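Long-range contact in deoxyhypusine hydroxylase (Homo sapiens, PDB 4D50), which hydroxylates the deoxyhypusine side chain of translation initiation factor eIF5A at a diiron centre, completing the formation of hypusine: residues A[234-245]-A[266-277]. Residues are numbered along the deposited sequence; the frame is centred on the assembly and turned at random.
With FE (Fe (III) ion), chain D; GAI (guanidine), chain H; PER (peroxide ion), chain E.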
ATOM      1  N   LEU A 234      15.534  -3.166   5.299  1.00  8.62           N
ATOM      2  CA  LEU A 234      15.582  -4.177   4.202  1.00  9.43           C
ATOM      3  C   LEU A 234      16.609  -5.270   4.530  1.00 11.79           C
ATOM      4  O   LEU A 234      16.303  -6.462   4.404  1.00 11.33           O
ATOM      5  CB  LEU A 234      15.784  -3.523   2.835  1.00  9.37           C
ATOM      6  CG  LEU A 234      15.935  -4.553   1.689  1.00  8.19           C
ATOM      7  CD1 LEU A 234      14.748  -5.491   1.463  1.00  8.49           C
ATOM      8  CD2 LEU A 234      16.203  -3.820   0.429  1.00  8.21           C
ATOM      9  N   ALA A 235      17.733  -4.845   5.080  1.00 13.21           N
ATOM     10  CA  ALA A 235      18.822  -5.749   5.383  1.00 13.25           C
ATOM     11  C   ALA A 235      18.599  -6.606   6.603  1.00 14.67           C
ATOM     12  O   ALA A 235      19.287  -7.605   6.743  1.00 16.86           O
ATOM     13  CB  ALA A 235      20.153  -5.001   5.439  1.00 13.29           C
ATOM     14  N   ARG A 236      17.640  -6.256   7.456  1.00 13.97           N
ATOM     15  CA  ARG A 236      17.408  -6.991   8.740  1.00 15.61           C
ATOM     16  C   ARG A 236      16.597  -8.249   8.489  1.00 14.82           C
ATOM     17  O   ARG A 236      15.385  -8.201   8.293  1.00 16.98           O
ATOM     18  CB  ARG A 236      16.784  -6.108   9.845  1.00 17.69           C
ATOM     19  CG  ARG A 236      17.761  -5.164  10.525  1.00 18.74           C
ATOM     20  CD  ARG A 236      17.317  -4.567  11.862  1.00 19.39           C
ATOM     21  NE  ARG A 236      16.253  -3.602  11.595  1.00 21.96           N
ATOM     22  CZ  ARG A 236      16.425  -2.336  11.212  1.00 19.69           C
ATOM     23  NH1 ARG A 236      17.637  -1.825  11.071  1.00 23.80           N
ATOM     24  NH2 ARG A 236      15.338  -1.568  11.002  1.00 18.42           N
ATOM     25  N   CYS A 237      17.276  -9.388   8.437  1.00 17.49           N
ATOM     26  CA  CYS A 237      16.607 -10.696   8.182  1.00 18.88           C
ATOM     27  C   CYS A 237      15.583 -11.042   9.255  1.00 17.28           C
ATOM     28  O   CYS A 237      14.712 -11.828   8.974  1.00 15.96           O
ATOM     29  CB  CYS A 237      17.619 -11.889   8.069  1.00 21.67           C
ATOM     30  SG  CYS A 237      18.520 -12.350   9.636  1.00 31.93           S
ATOM     31  N   THR A 238      15.678 -10.482  10.465  1.00 16.32           N
ATOM     32  CA  THR A 238      14.705 -10.688  11.516  1.00 15.84           C
ATOM     33  C   THR A 238      13.408  -9.868  11.326  1.00 14.92           C
ATOM     34  O   THR A 238      12.346 -10.168  11.922  1.00 17.80           O
ATOM     35  CB  THR A 238      15.251 -10.330  12.913  1.00 13.94           C
ATOM     36  OG1 THR A 238      15.871  -9.018  12.916  1.00 16.87           O
ATOM     37  CG2 THR A 238      16.352 -11.339  13.389  1.00 15.46           C
ATOM     38  N   GLU A 239      13.490  -8.836  10.497  1.00 14.34           N
ATOM     39  CA  GLU A 239      12.322  -7.998  10.248  1.00 14.14           C
ATOM     40  C   GLU A 239      11.220  -8.746   9.494  1.00 13.52           C
ATOM     41  O   GLU A 239      11.456  -9.608   8.674  1.00 14.44           O
ATOM     42  CB  GLU A 239      12.732  -6.682   9.533  1.00 14.37           C
ATOM     43  CG  GLU A 239      11.568  -5.680   9.349  1.00 14.93           C
ATOM     44  CD  GLU A 239      10.816  -5.266  10.632  1.00 14.97           C
ATOM     45  OE1 GLU A 239       9.806  -5.919  11.000  1.00 17.97           O
ATOM     46  OE2 GLU A 239      11.190  -4.236  11.272  1.00 15.33           O
ATOM     47  N   ASN A 240       9.974  -8.385   9.792  1.00 13.18           N
ATOM     48  CA  ASN A 240       8.834  -8.978   9.118  1.00 14.20           C
ATOM     49  C   ASN A 240       8.901  -8.778   7.587  1.00 12.70           C
ATOM     50  O   ASN A 240       9.267  -7.698   7.142  1.00 12.54           O
ATOM     51  CB  ASN A 240       7.609  -8.302   9.727  1.00 14.38           C
ATOM     52  CG  ASN A 240       6.353  -8.811   9.157  1.00 17.85           C
ATOM     53  OD1 ASN A 240       6.045  -8.558   8.024  1.00 27.62           O
ATOM     54  ND2 ASN A 240       5.628  -9.575   9.918  1.00 19.65           N
ATOM     55  N   PRO A 241       8.673  -9.839   6.780  1.00 15.30           N
ATOM     56  CA  PRO A 241       8.805  -9.755   5.350  1.00 14.85           C
ATOM     57  C   PRO A 241       7.907  -8.679   4.712  1.00 13.86           C
ATOM     58  O   PRO A 241       8.320  -8.000   3.741  1.00 13.94           O
ATOM     59  CB  PRO A 241       8.397 -11.143   4.834  1.00 17.35           C
ATOM     60  CG  PRO A 241       8.258 -11.986   6.036  1.00 17.59           C
ATOM     61  CD  PRO A 241       8.533 -11.224   7.267  1.00 18.02           C
ATOM     62  N   MET A 242       6.747  -8.431   5.291  1.00 13.70           N
ATOM     63  CA  MET A 242       5.861  -7.366   4.807  0.50 13.95           C
ATOM     64  C   MET A 242       6.510  -5.977   4.988  1.00 12.48           C
ATOM     65  O   MET A 242       6.359  -5.108   4.136  1.00 11.59           O
ATOM     66  CB  MET A 242       4.524  -7.450   5.566  0.50 15.71           C
ATOM     67  CG  MET A 242       3.549  -6.349   5.289  0.50 17.54           C
ATOM     68  SD  MET A 242       2.033  -6.549   6.235  0.50 38.64           S
ATOM     69  CE  MET A 242       2.672  -5.865   7.759  0.50 19.82           C
ATOM     70  N   VAL A 243       7.221  -5.775   6.095  1.00 10.07           N
ATOM     71  CA  VAL A 243       7.954  -4.528   6.344  1.00  9.88           C
ATOM     72  C   VAL A 243       9.194  -4.417   5.407  1.00  9.62           C
ATOM     73  O   VAL A 243       9.453  -3.351   4.783  1.00  7.99           O
ATOM     74  CB  VAL A 243       8.507  -4.435   7.778  1.00  9.99           C
ATOM     75  CG1 VAL A 243       9.312  -3.183   7.962  1.00 10.21           C
ATOM     76  CG2 VAL A 243       7.311  -4.472   8.804  1.00 10.87           C
ATOM     77  N   ARG A 244       9.895  -5.520   5.291  1.00 10.31           N
ATOM     78  CA  ARG A 244      11.063  -5.479   4.423  1.00  9.94           C
ATOM     79  C   ARG A 244      10.677  -5.226   2.963  1.00  9.66           C
ATOM     80  O   ARG A 244      11.314  -4.433   2.268  1.00 10.37           O
ATOM     81  CB  ARG A 244      11.899  -6.727   4.543  1.00 11.02           C
ATOM     82  CG  ARG A 244      12.446  -7.048   5.952  1.00 10.45           C
ATOM     83  CD  ARG A 244      13.070  -8.451   5.988  1.00 10.35           C
ATOM     84  NE  ARG A 244      14.216  -8.404   5.114  1.00 10.16           N
ATOM     85  CZ  ARG A 244      14.675  -9.405   4.377  1.00 10.08           C
ATOM     86  NH1 ARG A 244      14.063 -10.579   4.337  1.00 10.54           N
ATOM     87  NH2 ARG A 244      15.668  -9.128   3.591  1.00  9.80           N
ATOM     88  N   HIS A 245       9.600  -5.848   2.523  1.00 10.12           N
ATOM     89  CA  HIS A 245       9.045  -5.540   1.159  1.00 11.27           C
ATOM     90  C   HIS A 245       8.681  -4.070   0.961  1.00 10.37           C
ATOM     91  O   HIS A 245       9.005  -3.476  -0.088  1.00 10.35           O
ATOM     92  CB  HIS A 245       7.859  -6.438   0.814  1.00 12.44           C
ATOM     93  CG  HIS A 245       6.676  -5.686   0.344  1.00 12.82           C
ATOM     94  ND1 HIS A 245       6.587  -5.216  -0.949  1.00 14.08           N
ATOM     95  CD2 HIS A 245       5.502  -5.387   0.946  1.00 14.93           C
ATOM     96  CE1 HIS A 245       5.452  -4.563  -1.085  1.00 14.69           C
ATOM     97  NE2 HIS A 245       4.737  -4.725   0.014  1.00 14.47           N
ATOM     98  N   HIS A 266      19.631  -7.707  -2.303  1.00 13.30           N
ATOM     99  CA  HIS A 266      18.596  -8.587  -1.744  1.00 13.37           C
ATOM    100  C   HIS A 266      17.812  -9.284  -2.857  1.00 13.75           C
ATOM    101  O   HIS A 266      16.822  -9.952  -2.591  1.00 17.66           O
ATOM    102  CB  HIS A 266      17.684  -7.758  -0.767  1.00 12.83           C
ATOM    103  CG  HIS A 266      18.424  -7.305   0.437  1.00 11.36           C
ATOM    104  ND1 HIS A 266      18.623  -8.108   1.535  1.00 12.96           N
ATOM    105  CD2 HIS A 266      19.180  -6.195   0.652  1.00 11.42           C
ATOM    106  CE1 HIS A 266      19.461  -7.528   2.370  1.00 12.32           C
ATOM    107  NE2 HIS A 266      19.767  -6.345   1.895  1.00 13.35           N
ATOM    108  N   ALA A 267      18.245  -9.181  -4.101  1.00 16.70           N
ATOM    109  CA  ALA A 267      17.452  -9.771  -5.204  1.00 15.31           C
ATOM    110  C   ALA A 267      17.369 -11.304  -5.166  1.00 15.63           C
ATOM    111  O   ALA A 267      16.463 -11.870  -5.804  1.00 14.92           O
ATOM    112  CB  ALA A 267      18.005  -9.302  -6.538  1.00 17.59           C
ATOM    113  N   ASP A 268      18.240 -11.969  -4.380  1.00 14.45           N
ATOM    114  CA  ASP A 268      18.149 -13.421  -4.146  1.00 16.94           C
ATOM    115  C   ASP A 268      17.715 -13.796  -2.716  1.00 17.06           C
ATOM    116  O   ASP A 268      17.895 -14.921  -2.238  1.00 18.33           O
ATOM    117  CB  ASP A 268      19.482 -14.113  -4.494  1.00 17.11           C
ATOM    118  CG  ASP A 268      19.545 -14.668  -5.887  1.00 18.69           C
ATOM    119  OD1 ASP A 268      18.532 -14.638  -6.618  1.00 20.53           O
ATOM    120  OD2 ASP A 268      20.642 -15.188  -6.232  1.00 18.92           O
ATOM    121  N   ASP A 269      17.040 -12.858  -2.026  1.00 17.78           N
ATOM    122  CA  ASP A 269      16.580 -13.082  -0.663  1.00 15.93           C
ATOM    123  C   ASP A 269      15.711 -14.322  -0.587  1.00 14.49           C
ATOM    124  O   ASP A 269      14.966 -14.622  -1.480  1.00 15.76           O
ATOM    125  CB  ASP A 269      15.730 -11.866  -0.166  1.00 13.97           C
ATOM    126  CG  ASP A 269      15.621 -11.810   1.312  1.00 14.78           C
ATOM    127  OD1 ASP A 269      16.628 -11.409   1.981  1.00 15.06           O
ATOM    128  OD2 ASP A 269      14.562 -12.217   1.873  1.00 14.80           O
ATOM    129  N   PRO A 270      15.758 -15.026   0.530  1.00 16.83           N
ATOM    130  CA  PRO A 270      14.859 -16.188   0.655  1.00 17.77           C
ATOM    131  C   PRO A 270      13.372 -15.894   0.695  1.00 16.40           C
ATOM    132  O   PRO A 270      12.581 -16.800   0.525  1.00 16.99           O
ATOM    133  CB  PRO A 270      15.334 -16.868   1.958  1.00 17.97           C
ATOM    134  CG  PRO A 270      16.157 -15.816   2.673  1.00 17.62           C
ATOM    135  CD  PRO A 270      16.692 -14.885   1.649  1.00 16.47           C
ATOM    136  N   GLU A 271      12.975 -14.663   1.015  1.00 15.35           N
ATOM    137  CA  GLU A 271      11.555 -14.310   1.145  1.00 13.27           C
ATOM    138  C   GLU A 271      11.118 -13.862  -0.231  1.00 12.85           C
ATOM    139  O   GLU A 271      11.658 -12.904  -0.833  1.00 14.86           O
ATOM    140  CB  GLU A 271      11.394 -13.204   2.193  1.00 14.96           C
ATOM    141  CG  GLU A 271      11.642 -13.705   3.600  1.00 17.42           C
ATOM    142  CD  GLU A 271      10.547 -14.622   4.096  1.00 18.81           C
ATOM    143  OE1 GLU A 271       9.410 -14.635   3.509  1.00 24.37           O
ATOM    144  OE2 GLU A 271      10.810 -15.365   5.045  1.00 24.83           O
ATOM    145  N   ARG A 272      10.209 -14.631  -0.784  1.00 11.34           N
ATOM    146  CA  ARG A 272       9.684 -14.363  -2.102  1.00 11.63           C
ATOM    147  C   ARG A 272       9.138 -12.982  -2.206  1.00 11.05           C
ATOM    148  O   ARG A 272       9.378 -12.328  -3.216  1.00 12.32           O
ATOM    149  CB  ARG A 272       8.541 -15.349  -2.435  1.00 11.53           C
ATOM    150  CG  ARG A 272       8.068 -15.156  -3.855  1.00 11.42           C
ATOM    151  CD  ARG A 272       7.244 -16.369  -4.265  1.00 12.08           C
ATOM    152  NE  ARG A 272       6.677 -16.152  -5.563  1.00 11.16           N
ATOM    153  CZ  ARG A 272       5.807 -16.989  -6.147  1.00 12.20           C
ATOM    154  NH1 ARG A 272       5.480 -18.108  -5.551  1.00 12.88           N
ATOM    155  NH2 ARG A 272       5.305 -16.696  -7.322  1.00 12.86           N
ATOM    156  N   VAL A 273       8.434 -12.479  -1.187  1.00 11.22           N
ATOM    157  CA  VAL A 273       7.871 -11.146  -1.280  0.50 11.83           C
ATOM    158  C   VAL A 273       8.991 -10.066  -1.389  1.00 11.15           C
ATOM    159  O   VAL A 273       8.874  -9.070  -2.122  1.00 11.54           O
ATOM    160  CB  VAL A 273       6.931 -10.845  -0.100  0.50 12.45           C
ATOM    161  CG1 VAL A 273       6.171  -9.567  -0.368  0.50 13.03           C
ATOM    162  CG2 VAL A 273       5.939 -12.000   0.119  0.50 13.41           C
ATOM    163  N   VAL A 274      10.086 -10.279  -0.680  1.00 11.54           N
ATOM    164  CA  VAL A 274      11.250  -9.430  -0.763  1.00 10.82           C
ATOM    165  C   VAL A 274      12.014  -9.534  -2.076  1.00 10.00           C
ATOM    166  O   VAL A 274      12.282  -8.497  -2.738  1.00  9.12           O
ATOM    167  CB  VAL A 274      12.213  -9.679   0.442  1.00 11.48           C
ATOM    168  CG1 VAL A 274      13.490  -8.841   0.293  1.00 12.02           C
ATOM    169  CG2 VAL A 274      11.477  -9.334   1.734  1.00 11.53           C
ATOM    170  N   ARG A 275      12.320 -10.726  -2.539  1.00  9.96           N
ATOM    171  CA  ARG A 275      12.870 -10.860  -3.907  1.00 10.79           C
ATOM    172  C   ARG A 275      12.078 -10.180  -4.981  1.00 10.30           C
ATOM    173  O   ARG A 275      12.615  -9.511  -5.871  1.00 10.76           O
ATOM    174  CB  ARG A 275      13.076 -12.340  -4.333  1.00 12.86           C
ATOM    175  CG  ARG A 275      14.044 -13.173  -3.536  1.00 15.67           C
ATOM    176  CD  ARG A 275      14.213 -14.490  -4.320  1.00 16.13           C
ATOM    177  NE  ARG A 275      13.002 -15.286  -4.571  1.00 15.67           N
ATOM    178  CZ  ARG A 275      12.491 -16.160  -3.697  1.00 15.50           C
ATOM    179  NH1 ARG A 275      12.986 -16.230  -2.468  1.00 17.12           N
ATOM    180  NH2 ARG A 275      11.424 -16.893  -3.976  1.00 15.06           N
ATOM    181  N   GLU A 276      10.758 -10.407  -4.973  1.00 10.05           N
ATOM    182  CA  GLU A 276       9.948  -9.849  -6.056  1.00 10.45           C
ATOM    183  C   GLU A 276       9.840  -8.368  -5.991  1.00  9.88           C
ATOM    184  O   GLU A 276       9.836  -7.718  -7.052  1.00  9.56           O
ATOM    185  CB  GLU A 276       8.570 -10.478  -6.025  1.00 10.37           C
ATOM    186  CG  GLU A 276       8.595 -11.901  -6.474  1.00 11.26           C
ATOM    187  CD  GLU A 276       7.216 -12.574  -6.466  1.00 13.16           C
ATOM    188  OE1 GLU A 276       6.154 -12.032  -5.993  1.00 14.17           O
ATOM    189  OE2 GLU A 276       7.233 -13.734  -6.985  1.00 12.73           O
ATOM    190  N   SER A 277       9.800  -7.812  -4.785  1.00 10.62           N
ATOM    191  CA  SER A 277       9.849  -6.331  -4.680  1.00 12.68           C
ATOM    192  C   SER A 277      11.129  -5.767  -5.260  1.00 11.43           C
ATOM    193  O   SER A 277      11.100  -4.768  -6.001  1.00 10.60           O
ATOM    194  CB  SER A 277       9.634  -5.760  -3.258  1.00 13.32           C
ATOM    195  OG  SER A 277       8.301  -6.012  -2.920  1.00 16.71           O
TER
HETATM  196 FE    FE D 302       2.899  -3.664   0.602  1.00 16.41          FE
HETATM  197  C   GAI H 406       9.476 -11.896  11.485  1.00 29.49           C
HETATM  198  N1  GAI H 406       8.589 -12.572  10.918  1.00 28.15           N
HETATM  199  N2  GAI H 406       9.080 -10.941  12.327  1.00 26.22           N
HETATM  200  N3  GAI H 406      10.778 -12.098  11.240  1.00 26.18           N
HETATM  201  O1  PER E 303       1.297  -4.782   2.567  1.00 21.40           O
HETATM  202  O2  PER E 303       2.812  -4.970   2.347  1.00 18.93           O
HETATM  203  O   HOH W   1       1.140  -2.212   1.284  1.00 26.36           O
HETATM  204  O   HOH W   2       3.097  -2.255  -1.023  1.00 13.42           O
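Arg244 and Asp269 link the start of helix 241-254 to the turn leading into helix 272-289 within a HEAT-repeat solenoid; the axes of the helical segments 241-245 and 272-277 are nearly parallel (7°) and approach to 8.6 Å. As a worked example of how one arginine can tie together successive helices and the turns between them, Arg244 has its chain bent at chi3 (65°), which turns the guanidinium back toward the end of helix 227-235. There NE and NH2 together grip the carbonyl oxygen of Leu234. The guanidinium end meets Asp269 through both terminal nitrogens: Arg244 NH2 reaches Asp269 OD1 at 3.0 Å, nearly straight but from above the carboxylate plane, while NH1 reaches OD2 on the syn side, tilted out of that plane. On the opposite face of that carboxylate, Glu271 N also bonds OD2, closing an Asx turn just before the next helix. A leucine at Arg244 would probably leave the Asp269 carboxylate without its charged mate and the Leu234 carbonyl without both side-chain donors.

Against this guanidinium, Val274 is a knob in the hole formed by Leu234, Pro241, Arg244 and His245, its CG2 over one face, offset toward the rim. Leu234 CG lies similarly over a His266 ring face in a CH-pi contact. Deeper in, the packing touches the active site: His245 binds iron through NE2 at 2.2 Å, while its ND1 donates, close to the ring plane, to Ser277 OG at 2.7 Å.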